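Local atomic coordinates of 4-oxalmesaconate hydratase (Pseudomonas putida, PDB entry 5CGZ), a protein that catalyses the zinc-dependent hydration of the enol form of oxalomesaconate to 4-carboxy-4-hydroxy-2-oxoadipate, the third step of gallate degradation. Residues V101-Q106 / I135-E140; S112-D117 / E163-R168. One frame throughout, in Å; residues are numbered along the deposited sequence.

Contact 1: residues V101-Q106 / I135-E140; sequences VYRRVQ and IIAQAE
The guanidinium of Arg-103 takes hold of the backbone carbonyl of Ala-137 side-on, with two nitrogens converging on one oxygen. The stronger bond comes from NE of Arg-103, which lies 2.8 Å from Ala-137 O with an N-H...O angle of 162°. The second is more bent: NH2 of Arg-103 reaches Ala-137 O at 3.2 Å, from well above the carbonyl plane. Seen from the arginine, that oxygen sits at the edge of the guanidinium and in its plane. Ala-139 O also lies at the edge, 2.8 Å from Arg-103 NH2. The arginine chain bends at chi2 (-78°), so CD is folded back rather than extended from CB and CG. Its remaining nitrogen is also engaged, since NH1 hydrogen-bonds Tyr-142 O and pairs in a salt bridge with Glu-146, both on the chain just beyond the helix 122-138. Within 101-106, the side chain of Gln-106 folds back so that its NE2 donates to Arg-103 O at 3.1 Å, closing over the last turn of the helix 92-105. Gln-106 itself has left helical geometry with positive phi.

Beside the polar grip the two helices meet through small groups. Tyr-102 CB rests on Ala-137 CB at 3.7 Å, and Arg-103 NE passes 4.0 Å from Ala-137 CB. The backbones come nearest here too, with Arg-103 CA and Ala-137 CA 6.1 Å apart. The tyrosine side chain also packs against Ala-133, Arg-134 and Leu-5.

Two N-H groups of a buried cation thus grip the Ala-137 carbonyl near the C-terminal end of the helix 122-138, where Ala-137 also bonds the backbone of Val-149. Glu-146 and the carbonyl end of the helix would probably offset the cost of burying the charge.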
ATOM      1  N   VAL A 101       2.674 -13.854 -31.495  1.00 32.45           N
ATOM      2  CA  VAL A 101       3.951 -13.146 -31.548  1.00 30.34           C
ATOM      3  C   VAL A 101       4.915 -13.753 -30.531  1.00 33.02           C
ATOM      4  O   VAL A 101       6.082 -13.997 -30.845  1.00 32.14           O
ATOM      5  CB  VAL A 101       3.784 -11.635 -31.294  1.00 33.66           C
ATOM      6  CG1 VAL A 101       5.149 -10.945 -31.197  1.00 30.48           C
ATOM      7  CG2 VAL A 101       2.943 -11.013 -32.411  1.00 27.91           C
ATOM      8  N   TYR A 102       4.424 -14.009 -29.317  1.00 29.34           N
ATOM      9  CA  TYR A 102       5.240 -14.644 -28.280  1.00 29.03           C
ATOM     10  C   TYR A 102       5.775 -15.994 -28.742  1.00 34.00           C
ATOM     11  O   TYR A 102       6.954 -16.301 -28.557  1.00 32.28           O
ATOM     12  CB  TYR A 102       4.435 -14.853 -26.994  1.00 32.46           C
ATOM     13  CG  TYR A 102       4.466 -13.713 -25.986  1.00 31.31           C
ATOM     14  CD1 TYR A 102       5.464 -13.641 -25.016  1.00 30.25           C
ATOM     15  CD2 TYR A 102       3.461 -12.745 -25.967  1.00 27.20           C
ATOM     16  CE1 TYR A 102       5.478 -12.610 -24.066  1.00 31.07           C
ATOM     17  CE2 TYR A 102       3.463 -11.711 -25.016  1.00 31.43           C
ATOM     18  CZ  TYR A 102       4.476 -11.653 -24.074  1.00 31.20           C
ATOM     19  OH  TYR A 102       4.484 -10.640 -23.141  1.00 32.74           O
ATOM     20  N   ARG A 103       4.894 -16.811 -29.314  1.00 31.10           N
ATOM     21  CA  ARG A 103       5.281 -18.150 -29.758  1.00 37.29           C
ATOM     22  C   ARG A 103       6.361 -18.073 -30.849  1.00 37.49           C
ATOM     23  O   ARG A 103       7.275 -18.891 -30.889  1.00 36.67           O
ATOM     24  CB  ARG A 103       4.053 -18.923 -30.256  1.00 33.25           C
ATOM     25  CG  ARG A 103       3.097 -19.410 -29.153  1.00 33.01           C
ATOM     26  CD  ARG A 103       3.649 -20.643 -28.481  1.00 34.44           C
ATOM     27  NE  ARG A 103       2.854 -21.137 -27.358  1.00 34.55           N
ATOM     28  CZ  ARG A 103       1.846 -22.004 -27.460  1.00 39.88           C
ATOM     29  NH1 ARG A 103       1.471 -22.467 -28.650  1.00 35.74           N
ATOM     30  NH2 ARG A 103       1.205 -22.406 -26.362  1.00 32.88           N
ATOM     31  N   ARG A 104       6.266 -17.070 -31.714  1.00 31.29           N
ATOM     32  CA  ARG A 104       7.229 -16.899 -32.801  1.00 35.53           C
ATOM     33  C   ARG A 104       8.556 -16.299 -32.325  1.00 37.48           C
ATOM     34  O   ARG A 104       9.631 -16.760 -32.691  1.00 36.57           O
ATOM     35  CB  ARG A 104       6.622 -16.016 -33.895  1.00 36.42           C
ATOM     36  CG  ARG A 104       7.525 -15.789 -35.087  1.00 40.62           C
ATOM     37  CD  ARG A 104       6.868 -14.872 -36.114  1.00 42.15           C
ATOM     38  NE  ARG A 104       6.936 -13.459 -35.738  1.00 44.01           N
ATOM     39  CZ  ARG A 104       5.874 -12.704 -35.458  1.00 44.42           C
ATOM     40  NH1 ARG A 104       4.649 -13.223 -35.507  1.00 39.08           N
ATOM     41  NH2 ARG A 104       6.035 -11.427 -35.132  1.00 41.62           N
ATOM     42  N   VAL A 105       8.477 -15.265 -31.500  1.00 35.38           N
ATOM     43  CA  VAL A 105       9.671 -14.555 -31.066  1.00 30.90           C
ATOM     44  C   VAL A 105      10.406 -15.282 -29.932  1.00 34.52           C
ATOM     45  O   VAL A 105      11.635 -15.224 -29.843  1.00 33.37           O
ATOM     46  CB  VAL A 105       9.312 -13.118 -30.616  1.00 32.32           C
ATOM     47  CG1 VAL A 105      10.512 -12.444 -29.940  1.00 28.94           C
ATOM     48  CG2 VAL A 105       8.814 -12.303 -31.809  1.00 33.06           C
ATOM     49  N   GLN A 106       9.654 -15.971 -29.078  1.00 30.67           N
ATOM     50  CA  GLN A 106      10.224 -16.623 -27.894  1.00 33.27           C
ATOM     51  C   GLN A 106      11.123 -15.667 -27.093  1.00 32.78           C
ATOM     52  O   GLN A 106      12.289 -15.962 -26.834  1.00 32.70           O
ATOM     53  CB  GLN A 106      11.013 -17.869 -28.311  1.00 35.42           C
ATOM     54  CG  GLN A 106      10.153 -18.972 -28.947  1.00 32.35           C
ATOM     55  CD  GLN A 106       9.393 -19.786 -27.911  1.00 40.45           C
ATOM     56  OE1 GLN A 106       9.799 -19.868 -26.752  1.00 46.78           O
ATOM     57  NE2 GLN A 106       8.280 -20.385 -28.323  1.00 40.88           N
ATOM     58  N   ILE A 135       1.032 -15.535 -20.823  1.00 31.27           N
ATOM     59  CA  ILE A 135       0.542 -16.714 -20.121  1.00 28.64           C
ATOM     60  C   ILE A 135      -0.168 -17.683 -21.084  1.00 32.37           C
ATOM     61  O   ILE A 135       0.022 -18.898 -20.989  1.00 32.07           O
ATOM     62  CB  ILE A 135      -0.403 -16.318 -18.967  1.00 31.27           C
ATOM     63  CG1 ILE A 135       0.376 -15.543 -17.886  1.00 29.98           C
ATOM     64  CG2 ILE A 135      -1.081 -17.557 -18.377  1.00 29.27           C
ATOM     65  CD1 ILE A 135      -0.500 -14.808 -16.886  1.00 32.60           C
ATOM     66  N   ILE A 136      -0.978 -17.158 -22.003  1.00 29.95           N
ATOM     67  CA  ILE A 136      -1.608 -18.008 -23.018  1.00 31.73           C
ATOM     68  C   ILE A 136      -0.533 -18.794 -23.773  1.00 34.37           C
ATOM     69  O   ILE A 136      -0.673 -19.999 -24.000  1.00 31.27           O
ATOM     70  CB  ILE A 136      -2.444 -17.198 -24.037  1.00 33.17           C
ATOM     71  CG1 ILE A 136      -3.541 -16.390 -23.329  1.00 31.14           C
ATOM     72  CG2 ILE A 136      -3.041 -18.133 -25.121  1.00 29.50           C
ATOM     73  CD1 ILE A 136      -4.433 -17.219 -22.434  1.00 34.34           C
ATOM     74  N   ALA A 137       0.553 -18.106 -24.125  1.00 30.11           N
ATOM     75  CA  ALA A 137       1.645 -18.717 -24.886  1.00 33.68           C
ATOM     76  C   ALA A 137       2.408 -19.777 -24.079  1.00 35.20           C
ATOM     77  O   ALA A 137       3.140 -20.600 -24.646  1.00 31.82           O
ATOM     78  CB  ALA A 137       2.600 -17.641 -25.381  1.00 30.25           C
ATOM     79  N   GLN A 138       2.235 -19.760 -22.759  1.00 29.90           N
ATOM     80  CA  GLN A 138       2.796 -20.801 -21.900  1.00 30.69           C
ATOM     81  C   GLN A 138       1.980 -22.103 -21.914  1.00 33.85           C
ATOM     82  O   GLN A 138       2.473 -23.153 -21.507  1.00 33.84           O
ATOM     83  CB  GLN A 138       2.888 -20.307 -20.453  1.00 31.60           C
ATOM     84  CG  GLN A 138       3.876 -19.174 -20.193  1.00 31.78           C
ATOM     85  CD  GLN A 138       3.795 -18.693 -18.746  1.00 33.54           C
ATOM     86  OE1 GLN A 138       2.725 -18.751 -18.133  1.00 28.95           O
ATOM     87  NE2 GLN A 138       4.922 -18.223 -18.195  1.00 28.89           N
ATOM     88  N   ALA A 139       0.725 -22.027 -22.348  1.00 29.60           N
ATOM     89  CA  ALA A 139      -0.208 -23.144 -22.159  1.00 33.37           C
ATOM     90  C   ALA A 139      -0.038 -24.231 -23.218  1.00 38.87           C
ATOM     91  O   ALA A 139      -0.151 -23.970 -24.414  1.00 33.93           O
ATOM     92  CB  ALA A 139      -1.643 -22.639 -22.161  1.00 29.79           C
ATOM     93  N   GLU A 140       0.226 -25.455 -22.771  1.00 34.33           N
ATOM     94  CA  GLU A 140       0.438 -26.558 -23.699  1.00 38.74           C
ATOM     95  C   GLU A 140      -0.876 -26.914 -24.404  1.00 40.31           C
ATOM     96  O   GLU A 140      -0.884 -27.629 -25.402  1.00 37.19           O
ATOM     97  CB  GLU A 140       1.044 -27.761 -22.962  1.00 37.52           C
ATOM     98  CG  GLU A 140       2.515 -27.511 -22.597  1.00 38.56           C
ATOM     99  CD  GLU A 140       3.175 -28.644 -21.824  1.00 46.38           C
ATOM    100  OE1 GLU A 140       3.920 -28.347 -20.860  1.00 42.19           O
ATOM    101  OE2 GLU A 140       2.969 -29.825 -22.182  1.00 47.94           O
TER

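Contact 2: residues S112-D117 / E163-R168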
ATOM      1  N   SER A 112       6.859  -3.333 -21.350  1.00 28.69           N
ATOM      2  CA  SER A 112       5.604  -2.670 -21.693  1.00 24.42           C
ATOM      3  C   SER A 112       5.300  -1.577 -20.662  1.00 28.24           C
ATOM      4  O   SER A 112       6.198  -1.167 -19.916  1.00 29.08           O
ATOM      5  CB  SER A 112       4.457  -3.686 -21.800  1.00 27.93           C
ATOM      6  OG  SER A 112       3.342  -3.121 -22.480  1.00 25.59           O
ATOM      7  N   HIS A 113       4.048  -1.118 -20.617  1.00 27.51           N
ATOM      8  CA  HIS A 113       3.667   0.052 -19.802  1.00 29.80           C
ATOM      9  C   HIS A 113       3.373  -0.275 -18.335  1.00 28.27           C
ATOM     10  O   HIS A 113       3.161  -1.429 -17.981  1.00 27.42           O
ATOM     11  CB  HIS A 113       2.426   0.732 -20.397  1.00 27.76           C
ATOM     12  CG  HIS A 113       2.620   1.254 -21.786  1.00 27.70           C
ATOM     13  ND1 HIS A 113       2.936   2.575 -22.050  1.00 30.85           N
ATOM     14  CD2 HIS A 113       2.522   0.652 -22.992  1.00 29.27           C
ATOM     15  CE1 HIS A 113       3.033   2.753 -23.353  1.00 29.08           C
ATOM     16  NE2 HIS A 113       2.783   1.599 -23.952  1.00 31.33           N
ATOM     17  N   SER A 114       3.323   0.754 -17.494  1.00 29.16           N
ATOM     18  CA  SER A 114       2.914   0.576 -16.102  1.00 28.62           C
ATOM     19  C   SER A 114       1.460   0.122 -16.044  1.00 29.59           C
ATOM     20  O   SER A 114       0.677   0.414 -16.953  1.00 29.15           O
ATOM     21  CB  SER A 114       3.097   1.883 -15.308  1.00 30.31           C
ATOM     22  OG  SER A 114       2.274   2.921 -15.829  1.00 32.53           O
ATOM     23  N   LEU A 115       1.089  -0.571 -14.971  1.00 30.71           N
ATOM     24  CA  LEU A 115      -0.267  -1.116 -14.845  1.00 31.07           C
ATOM     25  C   LEU A 115      -1.274  -0.084 -14.344  1.00 35.07           C
ATOM     26  O   LEU A 115      -2.471  -0.323 -14.370  1.00 35.80           O
ATOM     27  CB  LEU A 115      -0.272  -2.344 -13.924  1.00 36.49           C
ATOM     28  CG  LEU A 115      -0.081  -3.659 -14.702  1.00 37.88           C
ATOM     29  CD1 LEU A 115      -0.265  -4.878 -13.831  1.00 45.75           C
ATOM     30  CD2 LEU A 115      -1.050  -3.713 -15.890  1.00 41.94           C
ATOM     31  N   LYS A 116      -0.786   1.063 -13.883  1.00 30.89           N
ATOM     32  CA  LYS A 116      -1.664   2.185 -13.583  1.00 30.30           C
ATOM     33  C   LYS A 116      -1.186   3.398 -14.360  1.00 32.43           C
ATOM     34  O   LYS A 116       0.018   3.586 -14.554  1.00 29.03           O
ATOM     35  CB  LYS A 116      -1.698   2.492 -12.084  1.00 32.36           C
ATOM     36  CG  LYS A 116      -2.257   1.354 -11.243  1.00 45.63           C
ATOM     37  CD  LYS A 116      -2.461   1.789  -9.795  1.00 63.15           C
ATOM     38  CE  LYS A 116      -3.099   0.685  -8.950  1.00 64.52           C
ATOM     39  NZ  LYS A 116      -3.513   1.181  -7.598  1.00 71.65           N
ATOM     40  N   ASP A 117      -2.134   4.215 -14.806  1.00 29.88           N
ATOM     41  CA  ASP A 117      -1.813   5.432 -15.537  1.00 31.18           C
ATOM     42  C   ASP A 117      -3.056   6.303 -15.609  1.00 35.79           C
ATOM     43  O   ASP A 117      -3.900   6.118 -16.488  1.00 33.49           O
ATOM     44  CB  ASP A 117      -1.305   5.102 -16.938  1.00 29.78           C
ATOM     45  CG  ASP A 117      -0.706   6.308 -17.647  1.00 35.83           C
ATOM     46  OD1 ASP A 117      -1.058   7.465 -17.309  1.00 33.93           O
ATOM     47  OD2 ASP A 117       0.128   6.089 -18.547  1.00 33.59           O
ATOM     48  N   GLU A 163       5.395   8.859 -10.378  1.00 25.91           N
ATOM     49  CA  GLU A 163       4.777   8.782  -9.051  1.00 26.97           C
ATOM     50  C   GLU A 163       3.250   8.742  -9.128  1.00 28.82           C
ATOM     51  O   GLU A 163       2.627   8.030  -8.353  1.00 29.85           O
ATOM     52  CB  GLU A 163       5.205   9.951  -8.163  1.00 27.81           C
ATOM     53  CG  GLU A 163       6.690  10.001  -7.851  1.00 27.39           C
ATOM     54  CD  GLU A 163       7.476  10.869  -8.822  1.00 31.01           C
ATOM     55  OE1 GLU A 163       6.930  11.281  -9.873  1.00 31.54           O
ATOM     56  OE2 GLU A 163       8.655  11.141  -8.531  1.00 32.26           O
ATOM     57  N   GLN A 164       2.648   9.493 -10.057  1.00 25.95           N
ATOM     58  CA  GLN A 164       1.190   9.474 -10.187  1.00 28.70           C
ATOM     59  C   GLN A 164       0.737   8.084 -10.633  1.00 33.93           C
ATOM     60  O   GLN A 164      -0.385   7.679 -10.362  1.00 31.37           O
ATOM     61  CB  GLN A 164       0.684  10.532 -11.185  1.00 26.63           C
ATOM     62  CG  GLN A 164       1.210  11.962 -10.946  1.00 26.38           C
ATOM     63  CD  GLN A 164       1.016  12.439  -9.528  1.00 31.10           C
ATOM     64  OE1 GLN A 164       0.089  12.007  -8.833  1.00 29.23           O
ATOM     65  NE2 GLN A 164       1.896  13.339  -9.078  1.00 29.55           N
ATOM     66  N   CYS A 165       1.619   7.359 -11.317  1.00 31.03           N
ATOM     67  CA  CYS A 165       1.312   6.002 -11.768  1.00 30.58           C
ATOM     68  C   CYS A 165       1.655   4.941 -10.729  1.00 31.39           C
ATOM     69  O   CYS A 165       1.489   3.752 -10.988  1.00 33.80           O
ATOM     70  CB  CYS A 165       2.052   5.693 -13.072  1.00 28.39           C
ATOM     71  SG  CYS A 165       1.541   6.736 -14.451  1.00 30.31           S
ATOM     72  N   GLU A 166       2.148   5.367  -9.568  1.00 28.21           N
ATOM     73  CA  GLU A 166       2.595   4.440  -8.522  1.00 33.11           C
ATOM     74  C   GLU A 166       3.645   3.457  -9.051  1.00 33.46           C
ATOM     75  O   GLU A 166       3.664   2.274  -8.715  1.00 31.79           O
ATOM     76  CB  GLU A 166       1.398   3.700  -7.926  1.00 32.29           C
ATOM     77  CG  GLU A 166       0.426   4.651  -7.214  1.00 43.20           C
ATOM     78  CD  GLU A 166      -0.923   4.015  -6.906  1.00 58.52           C
ATOM     79  OE1 GLU A 166      -0.951   2.853  -6.454  1.00 54.88           O
ATOM     80  OE2 GLU A 166      -1.958   4.680  -7.127  1.00 69.18           O
ATOM     81  N   TRP A 167       4.539   3.983  -9.871  1.00 30.13           N
ATOM     82  CA  TRP A 167       5.578   3.196 -10.506  1.00 28.77           C
ATOM     83  C   TRP A 167       6.902   3.490  -9.809  1.00 32.36           C
ATOM     84  O   TRP A 167       7.212   4.643  -9.507  1.00 30.41           O
ATOM     85  CB  TRP A 167       5.626   3.543 -11.996  1.00 28.13           C
ATOM     86  CG  TRP A 167       6.713   2.918 -12.829  1.00 28.74           C
ATOM     87  CD1 TRP A 167       6.615   1.774 -13.584  1.00 27.10           C
ATOM     88  CD2 TRP A 167       8.036   3.434 -13.053  1.00 25.40           C
ATOM     89  NE1 TRP A 167       7.797   1.550 -14.252  1.00 28.18           N
ATOM     90  CE2 TRP A 167       8.682   2.545 -13.944  1.00 27.72           C
ATOM     91  CE3 TRP A 167       8.729   4.554 -12.592  1.00 25.59           C
ATOM     92  CZ2 TRP A 167       9.995   2.748 -14.376  1.00 27.40           C
ATOM     93  CZ3 TRP A 167      10.035   4.754 -13.026  1.00 25.91           C
ATOM     94  CH2 TRP A 167      10.653   3.855 -13.907  1.00 28.15           C
ATOM     95  N   ARG A 168       7.666   2.445  -9.527  1.00 30.69           N
ATOM     96  CA  ARG A 168       8.976   2.599  -8.912  1.00 33.67           C
ATOM     97  C   ARG A 168       9.995   1.786  -9.702  1.00 32.42           C
ATOM     98  O   ARG A 168       9.788   0.604  -9.928  1.00 30.88           O
ATOM     99  CB  ARG A 168       8.961   2.133  -7.443  1.00 30.97           C
ATOM    100  CG  ARG A 168      10.359   2.159  -6.793  1.00 28.45           C
ATOM    101  CD  ARG A 168      10.370   1.614  -5.360  1.00 32.51           C
ATOM    102  NE  ARG A 168      10.305   0.151  -5.302  1.00 42.34           N
ATOM    103  CZ  ARG A 168      11.358  -0.676  -5.349  1.00 48.85           C
ATOM    104  NH1 ARG A 168      11.156  -1.989  -5.272  1.00 46.57           N
ATOM    105  NH2 ARG A 168      12.608  -0.213  -5.473  1.00 39.25           N
TER
HETATM  106  O   HOH W   1       1.936   1.186 -12.012  1.00 37.81           O
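Lys-116 and Glu-166 cross obliquely, both chains extended beyond CG, and form a salt bridge at the exposed side of the contact. Lys-116 NZ meets Glu-166 OE1 at 3.3 Å, on the syn side but 33° out of the carboxylate plane.

Deeper in, Cys-165 points at the other loop: its CB is 3.3 Å from Lys-116 O, while its SG lies 3.8 Å from Asp-117 CA. Ser-114 OG stands between its own backbone N and carbonyl carbon (chi1 62°), donates to Lys-116 O at 2.7 Å and touches Cys-165 CB, while Ser-114 CB rests on Trp-167 CD1 at 3.9 Å. An alanine in place of Ser-114 would probably leave Lys-116 O without this donor, remove the OG contact with Cys-165 CB and hold the 112-117 loop less firmly. A water adds a bridge, donating to Cys-165 O and weakly accepting from Lys-116 N.

Trp-167 NE1 bonds Ala-156 O on the strand 154-157. Asp-117 OD2, in the second shell of the zinc site, accepts from ND1 of His-123, a zinc ligand at the start of the helix 122-138. The contact thus joins the loop between the strand 110-112 and that helix to the loop before the strand 171-174.

In the fold
The two contacts lie toward opposite ends of the helix 122-138: contact 1 takes in its last turn, contact 2 the loop leading into it, near the zinc site. Their centres are 25 Å apart and they do not touch. All the touching residues of contact 1 are buried, and it joins helix to helix through a charged side chain bonded to a backbone carbonyl. Contact 2 joins loop to loop; its interior is a cysteine, a serine, a tryptophan and an aspartate, and its ion pair lies on the exposed side. Contact 1 lies away from the metal, whereas the side chain of Asp-117 in contact 2 is about 7 Å from the zinc ion.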